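Local coordinates for sugar kinase (Agrobacterium tumefaciens, PDB 2RBC), which probably phosphorylates a sugar or related substrate at the expense of ATP, as a member of the ribokinase (pfkB) family of carbohydrate kinases, at residues 66-71 and 164-169; 153-158 and 179-184; 262-267 and 299-304; 90-95 and 118-123. All blocks are in the same frame, centred on the assembly; numbering follows the deposited sequence. Where two conformers were deposited one is given.

Interaction 1 of 4, residues 66-71 and 164-169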
loop_
_atom_site.group_PDB
_atom_site.type_symbol
_atom_site.label_atom_id
_atom_site.label_comp_id
_atom_site.label_asym_id
_atom_site.label_seq_id
_atom_site.Cartn_x
_atom_site.Cartn_y
_atom_site.Cartn_z
ATOM N N GLU A 66 -4.910 11.553 -2.707
ATOM C CA GLU A 66 -6.186 11.916 -3.247
ATOM C C GLU A 66 -7.260 11.673 -2.188
ATOM O O GLU A 66 -7.005 11.859 -1.022
ATOM C CB GLU A 66 -6.386 11.201 -4.615
ATOM C CG GLU A 66 -6.371 9.678 -4.578
ATOM C CD GLU A 66 -6.424 9.067 -5.952
ATOM O OE1 GLU A 66 -6.374 9.824 -6.956
ATOM O OE2 GLU A 66 -6.566 7.833 -6.053
ATOM N N GLY A 67 -8.477 11.303 -2.560
ATOM C CA GLY A 67 -9.611 11.380 -1.628
ATOM C C GLY A 67 -10.588 12.400 -2.178
ATOM O O GLY A 67 -10.227 13.201 -3.008
HETATM N N MSE A 68 -11.852 12.336 -1.771
HETATM C CA MSE A 68 -12.868 13.168 -2.384
HETATM C C MSE A 68 -12.516 14.649 -2.369
HETATM O O MSE A 68 -12.426 15.253 -3.417
HETATM C CB MSE A 68 -14.211 12.933 -1.722
HETATM C CG MSE A 68 -14.697 11.506 -1.923
HETATM SE SE MSE A 68 -16.296 11.160 -0.849
HETATM C CE MSE A 68 -15.536 11.170 0.965
ATOM N N ALA A 69 -12.317 15.237 -1.192
ATOM C CA ALA A 69 -11.990 16.678 -1.147
ATOM C C ALA A 69 -10.675 17.031 -1.839
ATOM O O ALA A 69 -10.529 18.112 -2.438
ATOM C CB ALA A 69 -11.969 17.219 0.279
ATOM N N SER A 70 -9.695 16.155 -1.713
ATOM C CA SER A 70 -8.341 16.448 -2.203
ATOM C C SER A 70 -8.344 16.493 -3.742
ATOM O O SER A 70 -7.703 17.334 -4.355
ATOM C CB SER A 70 -7.363 15.374 -1.718
ATOM O OG SER A 70 -7.177 15.509 -0.333
ATOM N N SER A 71 -9.051 15.545 -4.335
ATOM C CA SER A 71 -9.161 15.451 -5.772
ATOM C C SER A 71 -10.007 16.614 -6.350
ATOM O O SER A 71 -9.737 17.111 -7.434
ATOM C CB SER A 71 -9.809 14.101 -6.124
ATOM O OG SER A 71 -8.922 13.007 -5.859
ATOM N N ASP A 164 -16.975 17.388 1.540
ATOM C CA ASP A 164 -17.360 15.965 1.421
ATOM C C ASP A 164 -17.945 15.415 2.729
ATOM O O ASP A 164 -18.110 16.156 3.685
ATOM C CB ASP A 164 -16.196 15.124 0.839
ATOM C CG ASP A 164 -15.067 14.872 1.796
ATOM O OD1 ASP A 164 -15.283 14.960 3.020
ATOM O OD2 ASP A 164 -13.916 14.579 1.321
ATOM N N VAL A 165 -18.296 14.128 2.742
ATOM C CA VAL A 165 -18.973 13.517 3.879
ATOM C C VAL A 165 -17.992 12.961 4.928
ATOM O O VAL A 165 -18.415 12.422 5.925
ATOM C CB VAL A 165 -19.939 12.381 3.441
ATOM C CG1 VAL A 165 -21.105 12.959 2.626
ATOM C CG2 VAL A 165 -19.187 11.226 2.704
ATOM N N ARG A 166 -16.697 13.157 4.733
ATOM C CA ARG A 166 -15.696 12.494 5.566
ATOM C C ARG A 166 -15.455 13.120 6.946
ATOM O O ARG A 166 -15.132 12.419 7.881
ATOM C CB ARG A 166 -14.360 12.383 4.823
ATOM C CG ARG A 166 -13.229 11.725 5.667
ATOM C CD ARG A 166 -13.557 10.276 6.086
ATOM N NE ARG A 166 -13.486 9.463 4.887
ATOM C CZ ARG A 166 -14.509 9.099 4.104
ATOM N NH1 ARG A 166 -15.789 9.355 4.404
ATOM N NH2 ARG A 166 -14.248 8.402 3.002
ATOM N N TRP A 167 -15.587 14.429 7.060
ATOM C CA TRP A 167 -15.367 15.139 8.307
ATOM C C TRP A 167 -16.639 15.974 8.600
ATOM O O TRP A 167 -16.632 17.199 8.512
ATOM C CB TRP A 167 -14.166 16.078 8.148
ATOM C CG TRP A 167 -13.597 16.545 9.429
ATOM C CD1 TRP A 167 -14.145 16.418 10.664
ATOM C CD2 TRP A 167 -12.378 17.277 9.606
ATOM N NE1 TRP A 167 -13.333 16.990 11.598
ATOM C CE2 TRP A 167 -12.224 17.498 10.981
ATOM C CE3 TRP A 167 -11.368 17.710 8.737
ATOM C CZ2 TRP A 167 -11.120 18.166 11.514
ATOM C CZ3 TRP A 167 -10.286 18.366 9.267
ATOM C CH2 TRP A 167 -10.165 18.585 10.644
ATOM N N PRO A 168 -17.731 15.303 8.985
ATOM C CA PRO A 168 -19.054 15.945 9.039
ATOM C C PRO A 168 -19.192 17.119 9.973
ATOM O O PRO A 168 -19.897 18.084 9.649
ATOM C CB PRO A 168 -19.974 14.823 9.536
ATOM C CG PRO A 168 -19.264 13.614 9.368
ATOM C CD PRO A 168 -17.807 13.892 9.356
ATOM N N GLU A 169 -18.545 17.081 11.126
ATOM C CA GLU A 169 -18.708 18.199 12.049
ATOM C C GLU A 169 -18.000 19.467 11.550
ATOM O O GLU A 169 -18.501 20.579 11.749
ATOM C CB GLU A 169 -18.268 17.810 13.452
ATOM C CG GLU A 169 -19.072 16.655 14.057
ATOM C CD GLU A 169 -20.582 16.898 14.112
ATOM O OE1 GLU A 169 -21.329 15.943 13.807
ATOM O OE2 GLU A 169 -21.030 18.029 14.451
#
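With its CG set between its own backbone N and carbonyl carbon (chi1 74°), Asp164 holds its carboxylate out to the first turn of helix 68-78, while the selenomethionine at Met68 runs extended from CB and then bends at chi3 (-70°) to carry CE across that carboxylate. The two side chains cross at about a right angle, and Met68 CB lies 3.5 Å from Asp164 OD2. The main bond of Asp164 OD2 comes from Ala37 N, outside the two segments; Ala69 N adds a weak, bent one (3.1 Å, N-H...O angle 134°). Asp164 OD1 turns back on its own chain, taking Arg166 N at 2.9 Å from above the carboxylate plane and closing an Asx turn. This loop follows the parallel strand 160-163 of the central sheet, and Gly67, the N-cap of helix 68-78, follows strand 60-66 of the small sheet; the contact thus meets the helix where the chain passes from the four-stranded lid sheet to the large alpha/beta domain of the ribokinase fold. The start of helix 68-78 would probably favour the negative charge of Asp164. Arg166, bent at chi2 and chi3, folds its guanidinium against the end of Met68: CE sits over one face of the group, 3.7 Å from NH2. Met68 CE also reaches Val165 CG2 at 4.0 Å. Met68 touches Asp188 of strand 185-189 and Asp276 of helix 274-287 as well.

Interaction 2 of 4, residues 153-158 and 179-184. With EDO (1,2-ethanediol), chain I.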
loop_
_atom_site.group_PDB
_atom_site.type_symbol
_atom_site.label_atom_id
_atom_site.label_comp_id
_atom_site.label_asym_id
_atom_site.label_seq_id
_atom_site.Cartn_x
_atom_site.Cartn_y
_atom_site.Cartn_z
ATOM N N GLU A 153 -14.261 35.070 9.445
ATOM C CA GLU A 153 -13.086 35.710 8.859
ATOM C C GLU A 153 -12.226 34.733 8.012
ATOM O O GLU A 153 -11.744 35.127 6.944
ATOM C CB GLU A 153 -12.257 36.417 9.951
ATOM C CG GLU A 153 -12.904 37.724 10.486
ATOM C CD GLU A 153 -11.996 38.487 11.482
ATOM O OE1 GLU A 153 -10.950 37.898 11.871
ATOM O OE2 GLU A 153 -12.313 39.656 11.880
ATOM N N ASP A 154 -12.040 33.482 8.476
ATOM C CA ASP A 154 -11.440 32.410 7.679
ATOM C C ASP A 154 -12.182 32.224 6.341
ATOM O O ASP A 154 -11.558 32.159 5.281
ATOM C CB ASP A 154 -11.458 31.025 8.387
ATOM C CG ASP A 154 -10.590 30.954 9.668
ATOM O OD1 ASP A 154 -9.723 31.858 9.842
ATOM O OD2 ASP A 154 -10.824 29.980 10.492
ATOM N N ILE A 155 -13.499 32.088 6.400
ATOM C CA ILE A 155 -14.276 31.687 5.234
ATOM C C ILE A 155 -14.458 32.838 4.245
ATOM O O ILE A 155 -14.621 32.613 3.047
ATOM C CB ILE A 155 -15.633 31.087 5.669
ATOM C CG1 ILE A 155 -15.397 29.808 6.508
ATOM C CG2 ILE A 155 -16.542 30.782 4.465
ATOM C CD1 ILE A 155 -14.696 28.646 5.737
ATOM N N ALA A 156 -14.411 34.078 4.740
ATOM C CA ALA A 156 -14.690 35.239 3.898
ATOM C C ALA A 156 -13.627 35.385 2.831
ATOM O O ALA A 156 -13.837 36.069 1.829
ATOM C CB ALA A 156 -14.783 36.551 4.754
ATOM N N LEU A 157 -12.503 34.723 3.027
ATOM C CA LEU A 157 -11.424 34.750 2.073
ATOM C C LEU A 157 -11.677 33.870 0.845
ATOM O O LEU A 157 -10.935 33.941 -0.138
ATOM C CB LEU A 157 -10.135 34.316 2.774
ATOM C CG LEU A 157 -9.765 35.173 4.024
ATOM C CD1 LEU A 157 -8.311 34.930 4.395
ATOM C CD2 LEU A 157 -10.026 36.714 3.905
ATOM N N PHE A 158 -12.692 33.016 0.899
ATOM C CA PHE A 158 -12.984 32.135 -0.216
ATOM C C PHE A 158 -14.176 32.643 -1.025
ATOM O O PHE A 158 -14.987 33.416 -0.542
ATOM C CB PHE A 158 -13.231 30.733 0.316
ATOM C CG PHE A 158 -12.056 30.178 1.023
ATOM C CD1 PHE A 158 -10.916 29.790 0.309
ATOM C CD2 PHE A 158 -12.048 30.082 2.396
ATOM C CE1 PHE A 158 -9.800 29.306 0.988
ATOM C CE2 PHE A 158 -10.946 29.608 3.060
ATOM C CZ PHE A 158 -9.831 29.210 2.360
ATOM N N ARG A 179 -22.609 29.876 3.726
ATOM C CA ARG A 179 -23.934 30.287 3.276
ATOM C C ARG A 179 -24.346 31.599 3.938
ATOM O O ARG A 179 -24.907 32.482 3.272
ATOM C CB ARG A 179 -24.966 29.199 3.553
ATOM C CG ARG A 179 -26.328 29.551 3.023
ATOM C CD ARG A 179 -27.305 28.423 3.234
ATOM N NE ARG A 179 -27.448 28.075 4.650
ATOM C CZ ARG A 179 -28.204 27.080 5.094
ATOM N NH1 ARG A 179 -28.877 26.324 4.237
ATOM N NH2 ARG A 179 -28.282 26.823 6.393
ATOM N N ALA A 180 -24.046 31.737 5.232
ATOM C CA ALA A 180 -24.309 32.985 5.962
ATOM C C ALA A 180 -23.601 34.154 5.308
ATOM O O ALA A 180 -24.096 35.271 5.345
ATOM C CB ALA A 180 -23.885 32.869 7.466
ATOM N N LEU A 181 -22.426 33.911 4.741
ATOM C CA LEU A 181 -21.624 34.955 4.068
ATOM C C LEU A 181 -22.043 35.196 2.614
ATOM O O LEU A 181 -21.433 36.004 1.908
ATOM C CB LEU A 181 -20.116 34.601 4.126
ATOM C CG LEU A 181 -19.400 34.732 5.488
ATOM C CD1 LEU A 181 -18.103 33.900 5.525
ATOM C CD2 LEU A 181 -19.118 36.173 5.826
ATOM N N GLY A 182 -23.071 34.491 2.148
ATOM C CA GLY A 182 -23.569 34.703 0.801
ATOM C C GLY A 182 -22.826 33.915 -0.272
ATOM O O GLY A 182 -22.978 34.193 -1.462
ATOM N N LYS A 183 -22.042 32.916 0.131
ATOM C CA LYS A 183 -21.154 32.198 -0.773
ATOM C C LYS A 183 -21.811 30.887 -1.144
ATOM O O LYS A 183 -22.669 30.383 -0.410
ATOM C CB LYS A 183 -19.785 31.955 -0.123
ATOM C CG LYS A 183 -19.029 33.260 0.046
ATOM C CD LYS A 183 -17.856 33.130 0.916
ATOM C CE LYS A 183 -17.237 34.507 1.190
ATOM N NZ LYS A 183 -16.704 35.277 -0.022
ATOM N N PRO A 184 -21.482 30.366 -2.342
ATOM C CA PRO A 184 -21.904 29.006 -2.634
ATOM C C PRO A 184 -21.287 28.065 -1.612
ATOM O O PRO A 184 -20.089 28.154 -1.338
ATOM C CB PRO A 184 -21.320 28.738 -4.025
ATOM C CG PRO A 184 -21.107 30.068 -4.625
ATOM C CD PRO A 184 -20.738 30.963 -3.464
HETATM C C1 EDO I . -9.362 31.161 13.105
HETATM O O1 EDO I . -9.349 29.740 12.900
HETATM C C2 EDO I . -9.508 31.539 14.585
HETATM O O2 EDO I . -10.097 30.495 15.380
#
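A Schellman motif ends helix 168-180, and the turn it makes, on the way to strand 185-189 of a beta-alpha-beta crossover, packs against the tail of the short helix 152-155. Gly182, with positive phi, closes the helix through its N to Arg179 O at 2.9 Å, and the chain then reverses so that the residues flanking this glycine, Leu181 and Lys183, both face the 153-158 segment. Leu181 supplies the apolar half. Leu181 CD1 lies 3.6 Å from Ile155 CG2, the two side chains crossing at a slant, and 4.3 Å from Ala156 CB. In Ile155, CG2, anti to the backbone N, is the branch that touches Leu181; the end of the side chain leads away from this segment, and the residue also touches Trp86 and Leu33 of the central sheet. The Phe158 ring packs edge-to-face with His31, while its carbonyl O serves Lys183. A type I turn from Ile155 to Phe158, with Phe158 N bonded to Ile155 O at 2.9 Å, brings several backbone oxygens round the end of Lys183. Ethanediol O1, probably from the crystallisation liquor, donates to Asp154 OD2 at 2.8 Å. The Lys183 chain is extended through chi3 and bends only at chi4 (-62°), where the ammonium swings onto the turn. Ala156 O stands 3.5 Å from Lys183 NZ, and Lys183 NZ donates to Phe158 O at 2.6 Å, approaching almost in line with the carbonyl bond (C=O...N angle 168°).

Interaction 3 of 4, residues 262-267 and 299-304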
loop_
_atom_site.group_PDB
_atom_site.type_symbol
_atom_site.label_atom_id
_atom_site.label_comp_id
_atom_site.label_asym_id
_atom_site.label_seq_id
_atom_site.Cartn_x
_atom_site.Cartn_y
_atom_site.Cartn_z
ATOM N N THR A 262 -26.892 15.402 -20.782
ATOM C CA THR A 262 -26.143 14.217 -21.134
ATOM C C THR A 262 -24.659 14.544 -21.009
ATOM O O THR A 262 -24.269 15.714 -21.041
ATOM C CB THR A 262 -26.481 13.746 -22.556
ATOM O OG1 THR A 262 -26.036 12.401 -22.730
ATOM C CG2 THR A 262 -25.835 14.628 -23.601
ATOM N N THR A 263 -23.844 13.513 -20.850
ATOM C CA THR A 263 -22.415 13.685 -20.809
ATOM C C THR A 263 -21.770 13.163 -22.097
ATOM O O THR A 263 -22.419 12.536 -22.944
ATOM C CB THR A 263 -21.749 13.116 -19.526
ATOM O OG1 THR A 263 -20.397 13.554 -19.525
ATOM C CG2 THR A 263 -21.780 11.569 -19.436
HETATM N N MSE A 264 -20.499 13.521 -22.253
HETATM C CA MSE A 264 -19.670 13.112 -23.367
HETATM C C MSE A 264 -19.261 11.661 -23.199
HETATM O O MSE A 264 -18.719 11.268 -22.161
HETATM C CB MSE A 264 -18.417 13.980 -23.420
HETATM C CG MSE A 264 -17.521 13.639 -24.570
HETATM SE SE MSE A 264 -16.065 14.930 -24.733
HETATM C CE MSE A 264 -14.875 14.376 -23.242
ATOM N N GLN A 265 -19.477 10.864 -24.231
ATOM C CA GLN A 265 -19.130 9.474 -24.159
ATOM C C GLN A 265 -17.648 9.255 -24.476
ATOM O O GLN A 265 -17.126 9.762 -25.467
ATOM C CB GLN A 265 -20.036 8.636 -25.041
ATOM C CG GLN A 265 -21.532 8.846 -24.707
ATOM C CD GLN A 265 -21.912 8.468 -23.269
ATOM O OE1 GLN A 265 -21.763 7.317 -22.881
ATOM N NE2 GLN A 265 -22.391 9.443 -22.478
ATOM N N VAL A 266 -16.967 8.561 -23.583
ATOM C CA VAL A 266 -15.558 8.349 -23.711
ATOM C C VAL A 266 -15.324 6.878 -23.384
ATOM O O VAL A 266 -16.215 6.202 -22.885
ATOM C CB VAL A 266 -14.761 9.263 -22.743
ATOM C CG1 VAL A 266 -14.998 10.711 -23.081
ATOM C CG2 VAL A 266 -15.096 8.944 -21.276
ATOM N N GLU A 267 -14.123 6.398 -23.629
ATOM C CA GLU A 267 -13.770 5.101 -23.117
ATOM C C GLU A 267 -13.332 5.237 -21.680
ATOM O O GLU A 267 -12.318 5.855 -21.428
ATOM C CB GLU A 267 -12.647 4.515 -23.882
ATOM C CG GLU A 267 -12.246 3.214 -23.229
ATOM C CD GLU A 267 -11.309 2.474 -24.045
ATOM O OE1 GLU A 267 -11.183 2.837 -25.234
ATOM O OE2 GLU A 267 -10.671 1.559 -23.483
ATOM N N SER A 299 -18.392 20.530 -15.960
ATOM C CA SER A 299 -18.044 19.525 -14.968
ATOM C C SER A 299 -18.112 18.119 -15.546
ATOM O O SER A 299 -17.244 17.273 -15.249
ATOM C CB SER A 299 -18.986 19.634 -13.781
ATOM O OG SER A 299 -18.988 20.938 -13.261
ATOM N N SER A 300 -19.134 17.879 -16.370
ATOM C CA SER A 300 -19.302 16.613 -17.053
ATOM C C SER A 300 -18.158 16.307 -18.000
ATOM O O SER A 300 -17.622 15.191 -17.995
ATOM C CB SER A 300 -20.612 16.583 -17.859
ATOM O OG SER A 300 -21.715 16.608 -16.973
ATOM N N VAL A 301 -17.790 17.277 -18.832
ATOM C CA VAL A 301 -16.708 17.071 -19.765
ATOM C C VAL A 301 -15.381 16.855 -19.045
ATOM O O VAL A 301 -14.595 15.975 -19.417
ATOM C CB VAL A 301 -16.622 18.245 -20.814
ATOM C CG1 VAL A 301 -15.403 18.102 -21.731
ATOM C CG2 VAL A 301 -17.925 18.276 -21.649
ATOM N N ALA A 302 -15.132 17.645 -18.017
ATOM C CA ALA A 302 -13.915 17.498 -17.233
ATOM C C ALA A 302 -13.814 16.095 -16.646
ATOM O O ALA A 302 -12.766 15.435 -16.747
ATOM C CB ALA A 302 -13.856 18.544 -16.137
ATOM N N ALA A 303 -14.911 15.622 -16.081
ATOM C CA ALA A 303 -14.964 14.266 -15.506
ATOM C C ALA A 303 -14.725 13.209 -16.558
ATOM O O ALA A 303 -13.943 12.307 -16.364
ATOM C CB ALA A 303 -16.308 14.034 -14.794
ATOM N N ALA A 304 -15.366 13.363 -17.714
ATOM C CA ALA A 304 -15.190 12.458 -18.867
ATOM C C ALA A 304 -13.720 12.365 -19.286
ATOM O O ALA A 304 -13.168 11.272 -19.447
ATOM C CB ALA A 304 -16.117 12.882 -20.060
HETATM O O HOH W 1 -18.925 12.879 -17.455
#
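Thr263, Met264 and Val266 face the helical segment 299-304, while Gln265 points the other way. In Thr263 the hydroxyl lies anti to the backbone N (chi1 -170°), which sends OG1 over Ser300, 3.5 Å from its CB. The two residues are joined through water 1, which lies 2.6 Å from Thr263 OG1 and donates to Ser300 O at 2.7 Å; Ser300 OG itself turns back along its helix to Val296 O. Met264, a selenomethionine, reaches out fully extended through chi1 and chi2 and then bends at chi3 (76°). Met264 CE touches two helix side chains, 3.7 Å from Ala304 CB and 4.1 Å from Val301 CG1, the latter met at a slant. Ala304 CB is also met by Val266. There the two branches divide the work: Val266 CG1 packs on Ala304 CB at 3.9 Å, and Val266 CG2 comes to 3.5 Å from Ala304 O. The loop also braces itself on its outer side, where Gln265 NE2 donates to Thr263 O at 3.1 Å, from well above the carbonyl plane, and to Pro245 O. The extended segment runs across the surface of helix 292-307 just after leaving strand 258-261, at the antiparallel end of the large sheet. Helix 319-330 covers Val301 from another side through Thr322, Ala325 and Trp329, and helix 274-287 packs on Ser299 and Ser300 through Phe278.

Interaction 4 of 4, residues 90-95 and 118-123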
loop_
_atom_site.group_PDB
_atom_site.type_symbol
_atom_site.label_atom_id
_atom_site.label_comp_id
_atom_site.label_asym_id
_atom_site.label_seq_id
_atom_site.Cartn_x
_atom_site.Cartn_y
_atom_site.Cartn_z
ATOM N N GLY A 90 -2.243 12.284 10.050
ATOM C CA GLY A 90 -1.518 12.038 11.287
ATOM C C GLY A 90 -0.104 12.604 11.258
ATOM O O GLY A 90 0.407 12.996 10.218
ATOM N N ASP A 91 0.523 12.646 12.421
ATOM C CA ASP A 91 1.939 13.006 12.531
ATOM C C ASP A 91 2.795 11.788 12.198
ATOM O O ASP A 91 3.508 11.262 13.053
ATOM C CB ASP A 91 2.282 13.544 13.939
ATOM C CG ASP A 91 1.821 12.621 15.062
ATOM O OD1 ASP A 91 1.009 11.711 14.800
ATOM O OD2 ASP A 91 2.242 12.839 16.217
ATOM N N ASP A 92 2.724 11.356 10.938
ATOM C CA ASP A 92 3.439 10.192 10.490
ATOM C C ASP A 92 3.970 10.363 9.091
ATOM O O ASP A 92 3.737 11.382 8.425
ATOM C CB ASP A 92 2.563 8.938 10.666
ATOM C CG ASP A 92 1.243 8.982 9.884
ATOM O OD1 ASP A 92 1.049 9.810 8.949
ATOM O OD2 ASP A 92 0.395 8.121 10.199
ATOM N N GLU A 93 4.708 9.354 8.644
ATOM C CA GLU A 93 5.407 9.418 7.386
ATOM C C GLU A 93 4.420 9.495 6.221
ATOM O O GLU A 93 4.654 10.253 5.266
ATOM C CB GLU A 93 6.354 8.206 7.259
ATOM C CG GLU A 93 7.574 8.306 8.173
ATOM C CD GLU A 93 8.303 6.970 8.346
ATOM O OE1 GLU A 93 7.627 6.021 8.811
ATOM O OE2 GLU A 93 9.541 6.881 8.077
ATOM N N THR A 94 3.309 8.740 6.306
ATOM C CA THR A 94 2.225 8.817 5.306
ATOM C C THR A 94 1.666 10.244 5.229
ATOM O O THR A 94 1.421 10.776 4.132
ATOM C CB THR A 94 1.095 7.781 5.596
ATOM O OG1 THR A 94 1.640 6.448 5.650
ATOM C CG2 THR A 94 -0.029 7.863 4.537
ATOM N N GLY A 95 1.521 10.893 6.379
ATOM C CA GLY A 95 1.040 12.285 6.434
ATOM C C GLY A 95 1.951 13.277 5.735
ATOM O O GLY A 95 1.489 14.194 4.994
ATOM N N ALA A 118 -3.037 10.357 15.625
ATOM C CA ALA A 118 -3.835 9.694 14.599
ATOM C C ALA A 118 -2.894 9.148 13.521
ATOM O O ALA A 118 -1.773 9.645 13.324
ATOM C CB ALA A 118 -4.897 10.668 13.982
ATOM N N ARG A 119 -3.359 8.116 12.834
ATOM C CA ARG A 119 -2.660 7.571 11.709
ATOM C C ARG A 119 -3.320 8.084 10.458
ATOM O O ARG A 119 -4.548 8.112 10.361
ATOM C CB ARG A 119 -2.682 6.045 11.741
ATOM C CG ARG A 119 -1.836 5.502 12.899
ATOM C CD ARG A 119 -1.990 3.991 13.049
ATOM N NE ARG A 119 -1.475 3.295 11.881
ATOM C CZ ARG A 119 -1.724 2.022 11.558
ATOM N NH1 ARG A 119 -2.499 1.244 12.318
ATOM N NH2 ARG A 119 -1.189 1.533 10.445
ATOM N N SER A 120 -2.499 8.486 9.500
ATOM C CA SER A 120 -2.999 9.005 8.233
ATOM C C SER A 120 -3.680 7.915 7.405
ATOM O O SER A 120 -3.278 6.751 7.436
ATOM C CB SER A 120 -1.865 9.579 7.401
ATOM O OG SER A 120 -1.248 10.656 8.045
ATOM N N ALA A 121 -4.683 8.325 6.622
ATOM C CA ALA A 121 -5.446 7.423 5.790
ATOM C C ALA A 121 -4.615 6.999 4.595
ATOM O O ALA A 121 -3.888 7.794 3.995
ATOM C CB ALA A 121 -6.760 8.086 5.309
ATOM N N LEU A 122 -4.756 5.734 4.242
ATOM C CA LEU A 122 -4.143 5.193 3.031
ATOM C C LEU A 122 -5.050 4.096 2.515
ATOM O O LEU A 122 -5.788 3.482 3.315
ATOM C CB LEU A 122 -2.715 4.672 3.342
ATOM C CG LEU A 122 -2.559 3.496 4.306
ATOM C CD1 LEU A 122 -2.693 2.112 3.602
ATOM C CD2 LEU A 122 -1.216 3.613 5.030
ATOM N N SER A 123 -5.026 3.851 1.200
ATOM C CA SER A 123 -5.709 2.693 0.617
ATOM C C SER A 123 -4.898 1.959 -0.436
ATOM O O SER A 123 -4.093 2.563 -1.131
ATOM C CB SER A 123 -7.015 3.111 -0.050
ATOM O OG SER A 123 -7.805 3.903 0.826
HETATM O O HOH W 2 -0.838 5.948 8.219
#
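Ser120 and Asp92 clasp each other at the N-cap of helix 93-104, beside the start of strand 121-127 in the four-stranded lid sheet of this ribokinase-like fold. Ser120 OG donates to Asp92 OD1 at 2.6 Å, and Asp92 OD2 accepts from Ser120 N at 3.0 Å, nearly straight (N-H...O angle 171°); both donors come from the syn side, about 20° out of the carboxylate plane. Asp92 OD1 has a second donor in Gly95 N (2.8 Å), the capping bond of the helix, so one side chain both starts the helix and ties it to the other segment. Asp92 CG sits between backbone N and carbonyl carbon (chi1 60°), which brings the carboxylate to Gly95 N and Ser120. Ser120 OG is fixed as an acceptor by Gly90 N at 2.8 Å, which sets the hydroxyl's rotation. Gly90 CA makes a C-H...O contact with Ala118 O at 3.2 Å. Beyond this shell, Thr94 lays its CG2 against Ser120 CB at 3.8 Å. Glu93 makes a salt bridge with Arg97 of the second subunit, and Arg119 NH2 bonds to Val61 O of that chain. Water 2 donates to Asp92 OD2 and, at 2.7 Å, to Ser120 O.

Interactions 1 and 4 are buried, whereas interactions 2 and 3 are only partly so, and their chemistry differs. Interaction 1, about 7 Å from the centre of the chain, and interaction 4, about 20 Å out, both set an aspartate carboxylate against the first turn of a helix, but only in interaction 4 is that aspartate the helix's own N-cap. Interactions 1 and 2 lie at the two ends of helix 168-180, with centres about 19 Å apart. Interaction 2 pairs aliphatic contact with one lysine bond to a carbonyl; interaction 3 relies on methyl packing and a bridging water. Interaction 4, near the second subunit, lies across the chain's centre from interaction 3.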